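RNA-dependent RNA Polymerase (Bombyx mori cytoplasmic polyhedrosis virus, PDB 6TZ0) catalyses RNA-templated RNA synthesis, transcribing the viral double-stranded genome into plus strands and probably also making the complementary minus strands. Local coordinates at residues K172-Y184 / F194-V207. Sequence-based numbering, arbitrary orientation.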
ATOM      1  N   LYS A 172      38.141  17.185   1.992  1.00 46.52           N
ATOM      2  CA  LYS A 172      38.953  17.969   2.917  1.00 46.52           C
ATOM      3  C   LYS A 172      38.385  19.371   3.119  1.00 46.52           C
ATOM      4  O   LYS A 172      38.389  19.887   4.241  1.00 46.52           O
ATOM      5  CB  LYS A 172      40.396  18.035   2.424  1.00 46.52           C
ATOM      6  CG  LYS A 172      41.350  18.655   3.426  1.00 46.52           C
ATOM      7  CD  LYS A 172      42.753  18.781   2.877  1.00 46.52           C
ATOM      8  CE  LYS A 172      43.451  17.442   2.832  1.00 46.52           C
ATOM      9  NZ  LYS A 172      44.877  17.591   2.430  1.00 46.52           N
ATOM     10  N   LEU A 173      37.875  20.004   2.063  1.00 42.71           N
ATOM     11  CA  LEU A 173      37.315  21.337   2.222  1.00 42.71           C
ATOM     12  C   LEU A 173      35.955  21.334   2.900  1.00 42.71           C
ATOM     13  O   LEU A 173      35.540  22.377   3.411  1.00 42.71           O
ATOM     14  CB  LEU A 173      37.200  22.033   0.873  1.00 42.71           C
ATOM     15  CG  LEU A 173      38.463  22.528   0.187  1.00 42.71           C
ATOM     16  CD1 LEU A 173      38.116  23.039  -1.194  1.00 42.71           C
ATOM     17  CD2 LEU A 173      39.102  23.617   1.019  1.00 42.71           C
ATOM     18  N   LEU A 174      35.246  20.209   2.917  1.00 42.87           N
ATOM     19  CA  LEU A 174      33.950  20.185   3.582  1.00 42.87           C
ATOM     20  C   LEU A 174      33.983  19.594   4.983  1.00 42.87           C
ATOM     21  O   LEU A 174      33.142  19.962   5.807  1.00 42.87           O
ATOM     22  CB  LEU A 174      32.928  19.411   2.740  1.00 42.87           C
ATOM     23  CG  LEU A 174      32.462  20.040   1.425  1.00 42.87           C
ATOM     24  CD1 LEU A 174      31.621  19.064   0.634  1.00 42.87           C
ATOM     25  CD2 LEU A 174      31.686  21.316   1.685  1.00 42.87           C
ATOM     26  N   PHE A 175      34.921  18.699   5.296  1.00 44.06           N
ATOM     27  CA  PHE A 175      34.811  17.938   6.529  1.00 44.06           C
ATOM     28  C   PHE A 175      36.041  17.982   7.425  1.00 44.06           C
ATOM     29  O   PHE A 175      36.031  17.340   8.478  1.00 44.06           O
ATOM     30  CB  PHE A 175      34.486  16.470   6.215  1.00 44.06           C
ATOM     31  CG  PHE A 175      33.292  16.297   5.335  1.00 44.06           C
ATOM     32  CD1 PHE A 175      32.018  16.512   5.822  1.00 44.06           C
ATOM     33  CD2 PHE A 175      33.445  15.902   4.016  1.00 44.06           C
ATOM     34  CE1 PHE A 175      30.916  16.359   5.005  1.00 44.06           C
ATOM     35  CE2 PHE A 175      32.349  15.744   3.196  1.00 44.06           C
ATOM     36  CZ  PHE A 175      31.084  15.972   3.692  1.00 44.06           C
ATOM     37  N   HIS A 176      37.099  18.700   7.051  1.00 46.73           N
ATOM     38  CA  HIS A 176      38.286  18.785   7.902  1.00 46.73           C
ATOM     39  C   HIS A 176      38.166  20.042   8.750  1.00 46.73           C
ATOM     40  O   HIS A 176      38.522  21.143   8.330  1.00 46.73           O
ATOM     41  CB  HIS A 176      39.562  18.781   7.075  1.00 46.73           C
ATOM     42  CG  HIS A 176      40.811  18.754   7.896  1.00 46.73           C
ATOM     43  ND1 HIS A 176      41.188  17.659   8.641  1.00 46.73           N
ATOM     44  CD2 HIS A 176      41.783  19.678   8.073  1.00 46.73           C
ATOM     45  CE1 HIS A 176      42.331  17.913   9.251  1.00 46.73           C
ATOM     46  NE2 HIS A 176      42.714  19.132   8.921  1.00 46.73           N
ATOM     47  N   LYS A 177      37.638  19.875   9.960  1.00 49.80           N
ATOM     48  CA  LYS A 177      37.463  20.961  10.921  1.00 49.80           C
ATOM     49  C   LYS A 177      38.122  20.490  12.215  1.00 49.80           C
ATOM     50  O   LYS A 177      37.458  19.925  13.086  1.00 49.80           O
ATOM     51  CB  LYS A 177      35.987  21.304  11.132  1.00 49.80           C
ATOM     52  CG  LYS A 177      35.397  22.368  10.209  1.00 49.80           C
ATOM     53  CD  LYS A 177      35.212  21.878   8.784  1.00 49.80           C
ATOM     54  CE  LYS A 177      34.798  22.998   7.859  1.00 49.80           C
ATOM     55  NZ  LYS A 177      33.508  23.594   8.278  1.00 49.80           N
ATOM     56  N   GLY A 178      39.423  20.719  12.340  1.00 52.33           N
ATOM     57  CA  GLY A 178      40.139  20.334  13.540  1.00 52.33           C
ATOM     58  C   GLY A 178      40.857  19.007  13.397  1.00 52.33           C
ATOM     59  O   GLY A 178      41.224  18.576  12.302  1.00 52.33           O
ATOM     60  N   ASP A 179      41.064  18.354  14.540  1.00 52.34           N
ATOM     61  CA  ASP A 179      41.719  17.053  14.590  1.00 52.34           C
ATOM     62  C   ASP A 179      40.762  15.920  14.928  1.00 52.34           C
ATOM     63  O   ASP A 179      41.213  14.814  15.240  1.00 52.34           O
ATOM     64  CB  ASP A 179      42.877  17.075  15.590  1.00 52.34           C
ATOM     65  CG  ASP A 179      44.092  17.808  15.055  1.00 52.34           C
ATOM     66  OD1 ASP A 179      44.300  17.790  13.825  1.00 52.34           O
ATOM     67  OD2 ASP A 179      44.841  18.401  15.857  1.00 52.34           O
ATOM     68  N   GLU A 180      39.458  16.166  14.880  1.00 53.23           N
ATOM     69  CA  GLU A 180      38.451  15.118  14.948  1.00 53.23           C
ATOM     70  C   GLU A 180      37.407  15.374  13.871  1.00 53.23           C
ATOM     71  O   GLU A 180      37.434  16.394  13.177  1.00 53.23           O
ATOM     72  CB  GLU A 180      37.794  15.042  16.330  1.00 53.23           C
ATOM     73  CG  GLU A 180      38.698  14.517  17.425  1.00 53.23           C
ATOM     74  CD  GLU A 180      37.978  14.380  18.744  1.00 53.23           C
ATOM     75  OE1 GLU A 180      36.809  14.808  18.826  1.00 53.23           O
ATOM     76  OE2 GLU A 180      38.580  13.842  19.698  1.00 53.23           O
ATOM     77  N   PHE A 181      36.485  14.429  13.722  1.00 48.64           N
ATOM     78  CA  PHE A 181      35.391  14.614  12.788  1.00 48.64           C
ATOM     79  C   PHE A 181      34.432  15.674  13.329  1.00 48.64           C
ATOM     80  O   PHE A 181      34.277  15.812  14.543  1.00 48.64           O
ATOM     81  CB  PHE A 181      34.651  13.297  12.561  1.00 48.64           C
ATOM     82  CG  PHE A 181      35.476  12.238  11.882  1.00 48.64           C
ATOM     83  CD1 PHE A 181      35.780  12.330  10.536  1.00 48.64           C
ATOM     84  CD2 PHE A 181      35.897  11.122  12.582  1.00 48.64           C
ATOM     85  CE1 PHE A 181      36.521  11.348   9.906  1.00 48.64           C
ATOM     86  CE2 PHE A 181      36.636  10.136  11.958  1.00 48.64           C
ATOM     87  CZ  PHE A 181      36.947  10.250  10.619  1.00 48.64           C
ATOM     88  N   PRO A 182      33.794  16.454  12.446  1.00 49.01           N
ATOM     89  CA  PRO A 182      32.911  17.536  12.923  1.00 49.01           C
ATOM     90  C   PRO A 182      31.643  17.049  13.598  1.00 49.01           C
ATOM     91  O   PRO A 182      30.976  17.844  14.271  1.00 49.01           O
ATOM     92  CB  PRO A 182      32.579  18.309  11.641  1.00 49.01           C
ATOM     93  CG  PRO A 182      33.653  17.951  10.690  1.00 49.01           C
ATOM     94  CD  PRO A 182      34.004  16.535  10.993  1.00 49.01           C
ATOM     95  N   PHE A 183      31.295  15.780  13.440  1.00 47.12           N
ATOM     96  CA  PHE A 183      30.109  15.193  14.038  1.00 47.12           C
ATOM     97  C   PHE A 183      30.316  13.689  14.085  1.00 47.12           C
ATOM     98  O   PHE A 183      31.271  13.159  13.514  1.00 47.12           O
ATOM     99  CB  PHE A 183      28.838  15.570  13.260  1.00 47.12           C
ATOM    100  CG  PHE A 183      28.932  15.313  11.781  1.00 47.12           C
ATOM    101  CD1 PHE A 183      28.628  14.073  11.247  1.00 47.12           C
ATOM    102  CD2 PHE A 183      29.328  16.321  10.923  1.00 47.12           C
ATOM    103  CE1 PHE A 183      28.732  13.844   9.900  1.00 47.12           C
ATOM    104  CE2 PHE A 183      29.430  16.090   9.573  1.00 47.12           C
ATOM    105  CZ  PHE A 183      29.135  14.852   9.064  1.00 47.12           C
ATOM    106  N   TYR A 184      29.400  13.007  14.760  1.00 50.82           N
ATOM    107  CA  TYR A 184      29.382  11.552  14.785  1.00 50.82           C
ATOM    108  C   TYR A 184      27.982  11.114  15.176  1.00 50.82           C
ATOM    109  O   TYR A 184      27.170  11.913  15.645  1.00 50.82           O
ATOM    110  CB  TYR A 184      30.437  10.983  15.745  1.00 50.82           C
ATOM    111  CG  TYR A 184      30.222  11.308  17.206  1.00 50.82           C
ATOM    112  CD1 TYR A 184      30.659  12.514  17.743  1.00 50.82           C
ATOM    113  CD2 TYR A 184      29.627  10.388  18.058  1.00 50.82           C
ATOM    114  CE1 TYR A 184      30.474  12.809  19.069  1.00 50.82           C
ATOM    115  CE2 TYR A 184      29.439  10.673  19.389  1.00 50.82           C
ATOM    116  CZ  TYR A 184      29.865  11.885  19.890  1.00 50.82           C
ATOM    117  OH  TYR A 184      29.682  12.171  21.222  1.00 50.82           O
ATOM    118  N   PHE A 194      26.886  16.514  17.219  1.00 51.62           N
ATOM    119  CA  PHE A 194      27.836  17.457  16.642  1.00 51.62           C
ATOM    120  C   PHE A 194      28.963  17.734  17.628  1.00 51.62           C
ATOM    121  O   PHE A 194      28.716  17.936  18.819  1.00 51.62           O
ATOM    122  CB  PHE A 194      27.137  18.764  16.275  1.00 51.62           C
ATOM    123  CG  PHE A 194      26.205  18.648  15.111  1.00 51.62           C
ATOM    124  CD1 PHE A 194      26.660  18.828  13.817  1.00 51.62           C
ATOM    125  CD2 PHE A 194      24.873  18.333  15.311  1.00 51.62           C
ATOM    126  CE1 PHE A 194      25.795  18.715  12.744  1.00 51.62           C
ATOM    127  CE2 PHE A 194      24.008  18.212  14.248  1.00 51.62           C
ATOM    128  CZ  PHE A 194      24.469  18.405  12.965  1.00 51.62           C
ATOM    129  N   ASN A 195      30.196  17.738  17.128  1.00 53.13           N
ATOM    130  CA  ASN A 195      31.328  18.205  17.919  1.00 53.13           C
ATOM    131  C   ASN A 195      31.641  19.669  17.651  1.00 53.13           C
ATOM    132  O   ASN A 195      31.876  20.433  18.590  1.00 53.13           O
ATOM    133  CB  ASN A 195      32.567  17.357  17.640  1.00 53.13           C
ATOM    134  CG  ASN A 195      32.480  15.984  18.250  1.00 53.13           C
ATOM    135  OD1 ASN A 195      32.009  15.820  19.372  1.00 53.13           O
ATOM    136  ND2 ASN A 195      32.947  14.983  17.516  1.00 53.13           N
ATOM    137  N   ASP A 196      31.651  20.071  16.384  1.00 54.46           N
ATOM    138  CA  ASP A 196      31.864  21.457  15.987  1.00 54.46           C
ATOM    139  C   ASP A 196      30.504  22.101  15.756  1.00 54.46           C
ATOM    140  O   ASP A 196      29.792  21.736  14.818  1.00 54.46           O
ATOM    141  CB  ASP A 196      32.721  21.534  14.729  1.00 54.46           C
ATOM    142  CG  ASP A 196      34.148  21.105  14.973  1.00 54.46           C
ATOM    143  OD1 ASP A 196      34.677  21.371  16.072  1.00 54.46           O
ATOM    144  OD2 ASP A 196      34.739  20.477  14.073  1.00 54.46           O
ATOM    145  N   LYS A 197      30.142  23.061  16.606  1.00 51.73           N
ATOM    146  CA  LYS A 197      28.867  23.747  16.454  1.00 51.73           C
ATOM    147  C   LYS A 197      28.891  24.793  15.351  1.00 51.73           C
ATOM    148  O   LYS A 197      27.831  25.306  14.981  1.00 51.73           O
ATOM    149  CB  LYS A 197      28.463  24.412  17.768  1.00 51.73           C
ATOM    150  CG  LYS A 197      28.325  23.467  18.942  1.00 51.73           C
ATOM    151  CD  LYS A 197      27.182  22.501  18.749  1.00 51.73           C
ATOM    152  CE  LYS A 197      26.914  21.718  20.024  1.00 51.73           C
ATOM    153  NZ  LYS A 197      28.012  20.770  20.351  1.00 51.73           N
ATOM    154  N   SER A 198      30.067  25.116  14.816  1.00 47.96           N
ATOM    155  CA  SER A 198      30.157  26.164  13.806  1.00 47.96           C
ATOM    156  C   SER A 198      29.854  25.631  12.410  1.00 47.96           C
ATOM    157  O   SER A 198      29.811  26.400  11.444  1.00 47.96           O
ATOM    158  CB  SER A 198      31.544  26.799  13.849  1.00 47.96           C
ATOM    159  OG  SER A 198      32.537  25.843  13.528  1.00 47.96           O
ATOM    160  N   VAL A 199      29.629  24.322  12.286  1.00 47.95           N
ATOM    161  CA  VAL A 199      29.447  23.722  10.974  1.00 47.95           C
ATOM    162  C   VAL A 199      27.978  23.851  10.560  1.00 47.95           C
ATOM    163  O   VAL A 199      27.101  24.141  11.384  1.00 47.95           O
ATOM    164  CB  VAL A 199      29.922  22.258  11.015  1.00 47.95           C
ATOM    165  CG1 VAL A 199      28.871  21.338  11.622  1.00 47.95           C
ATOM    166  CG2 VAL A 199      30.404  21.780   9.662  1.00 47.95           C
ATOM    167  N   ALA A 200      27.710  23.664   9.268  1.00 45.32           N
ATOM    168  CA  ALA A 200      26.367  23.844   8.731  1.00 45.32           C
ATOM    169  C   ALA A 200      25.438  22.710   9.140  1.00 45.32           C
ATOM    170  O   ALA A 200      25.868  21.658   9.612  1.00 45.32           O
ATOM    171  CB  ALA A 200      26.405  23.942   7.209  1.00 45.32           C
ATOM    172  N   SER A 201      24.140  22.937   8.936  1.00 43.74           N
ATOM    173  CA  SER A 201      23.134  21.985   9.395  1.00 43.74           C
ATOM    174  C   SER A 201      22.942  20.845   8.405  1.00 43.74           C
ATOM    175  O   SER A 201      22.755  19.692   8.805  1.00 43.74           O
ATOM    176  CB  SER A 201      21.817  22.711   9.633  1.00 43.74           C
ATOM    177  OG  SER A 201      21.352  23.281   8.426  1.00 43.74           O
ATOM    178  N   ILE A 202      22.990  21.147   7.102  1.00 43.45           N
ATOM    179  CA  ILE A 202      22.806  20.133   6.063  1.00 43.45           C
ATOM    180  C   ILE A 202      24.092  19.374   5.775  1.00 43.45           C
ATOM    181  O   ILE A 202      24.105  18.458   4.944  1.00 43.45           O
ATOM    182  CB  ILE A 202      22.219  20.864   4.837  1.00 43.45           C
ATOM    183  CG1 ILE A 202      21.528  19.902   3.863  1.00 43.45           C
ATOM    184  CG2 ILE A 202      23.312  21.648   4.136  1.00 43.45           C
ATOM    185  CD1 ILE A 202      20.389  19.122   4.463  1.00 43.45           C
ATOM    186  N   LEU A 203      25.166  19.703   6.480  1.00 42.90           N
ATOM    187  CA  LEU A 203      26.476  19.123   6.202  1.00 42.90           C
ATOM    188  C   LEU A 203      26.613  17.612   6.446  1.00 42.90           C
ATOM    189  O   LEU A 203      27.419  16.991   5.734  1.00 42.90           O
ATOM    190  CB  LEU A 203      27.511  19.940   6.989  1.00 42.90           C
ATOM    191  CG  LEU A 203      29.011  19.962   6.693  1.00 42.90           C
ATOM    192  CD1 LEU A 203      29.755  18.852   7.370  1.00 42.90           C
ATOM    193  CD2 LEU A 203      29.247  19.924   5.195  1.00 42.90           C
ATOM    194  N   PRO A 204      25.905  16.955   7.389  1.00 43.52           N
ATOM    195  CA  PRO A 204      26.019  15.480   7.436  1.00 43.52           C
ATOM    196  C   PRO A 204      25.379  14.715   6.283  1.00 43.52           C
ATOM    197  O   PRO A 204      25.551  13.494   6.214  1.00 43.52           O
ATOM    198  CB  PRO A 204      25.357  15.125   8.772  1.00 43.52           C
ATOM    199  CG  PRO A 204      25.569  16.281   9.591  1.00 43.52           C
ATOM    200  CD  PRO A 204      25.426  17.452   8.695  1.00 43.52           C
ATOM    201  N   THR A 205      24.638  15.367   5.385  1.00 43.23           N
ATOM    202  CA  THR A 205      24.127  14.649   4.220  1.00 43.23           C
ATOM    203  C   THR A 205      25.158  14.612   3.100  1.00 43.23           C
ATOM    204  O   THR A 205      25.059  13.800   2.171  1.00 43.23           O
ATOM    205  CB  THR A 205      22.832  15.286   3.725  1.00 43.23           C
ATOM    206  OG1 THR A 205      23.083  16.645   3.356  1.00 43.23           O
ATOM    207  CG2 THR A 205      21.776  15.248   4.806  1.00 43.23           C
ATOM    208  N   PHE A 206      26.166  15.476   3.171  1.00 41.37           N
ATOM    209  CA  PHE A 206      27.139  15.529   2.093  1.00 41.37           C
ATOM    210  C   PHE A 206      28.163  14.421   2.167  1.00 41.37           C
ATOM    211  O   PHE A 206      28.849  14.177   1.174  1.00 41.37           O
ATOM    212  CB  PHE A 206      27.817  16.880   2.063  1.00 41.37           C
ATOM    213  CG  PHE A 206      26.949  17.920   1.509  1.00 41.37           C
ATOM    214  CD1 PHE A 206      26.785  18.020   0.140  1.00 41.37           C
ATOM    215  CD2 PHE A 206      26.239  18.755   2.337  1.00 41.37           C
ATOM    216  CE1 PHE A 206      25.954  18.955  -0.388  1.00 41.37           C
ATOM    217  CE2 PHE A 206      25.408  19.695   1.812  1.00 41.37           C
ATOM    218  CZ  PHE A 206      25.269  19.789   0.448  1.00 41.37           C
ATOM    219  N   VAL A 207      28.256  13.721   3.294  1.00 42.27           N
ATOM    220  CA  VAL A 207      29.010  12.475   3.321  1.00 42.27           C
ATOM    221  C   VAL A 207      28.364  11.463   2.386  1.00 42.27           C
ATOM    222  O   VAL A 207      29.040  10.823   1.571  1.00 42.27           O
ATOM    223  CB  VAL A 207      29.100  11.950   4.763  1.00 42.27           C
ATOM    224  CG1 VAL A 207      29.874  10.645   4.816  1.00 42.27           C
ATOM    225  CG2 VAL A 207      29.734  12.988   5.651  1.00 42.27           C
TER
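Phe183 and Pro204 make a CH-pi contact: Pro204 CG sits over the middle of the Phe183 ring, 3.8 Å from its centroid. The ring's rim meets two aliphatic side chains. Leu203 CD1 lies 3.5 Å from Phe183 CE2, and Val207 CG2 lies in the ring plane near CZ. Phe183 CG stands between its own backbone N and carbonyl carbon (chi1 51°), which carries the ring toward residues 203-207. Phe175 touches the same methyl, with its CD1 3.6 Å from Leu203 CD1. Phe175 CZ reaches the backbone of Phe206.

Backbone bonds hold the loop ends together. Pro182 O accepts from Asn195 N (3.0 Å) and Asp196 N (3.1 Å), both on the same face of its carbonyl plane. The Asp196 bond is the straighter, at 173°.

Asn195 reaches across with its amide. ND2 makes a weak bond to Phe181 O (3.4 Å), and the amide lies at the edge of the Tyr184 ring.

Phe183 and Phe194 form an antiparallel non-hydrogen-bonded pair, at the open end of the two-stranded hairpin 183-186/191-194. Tyr184 and Asn195 belong to an ATP site of the N-terminal region, which holds no nucleotide in this model, and Phe181 packs beside Arg37 of the same site.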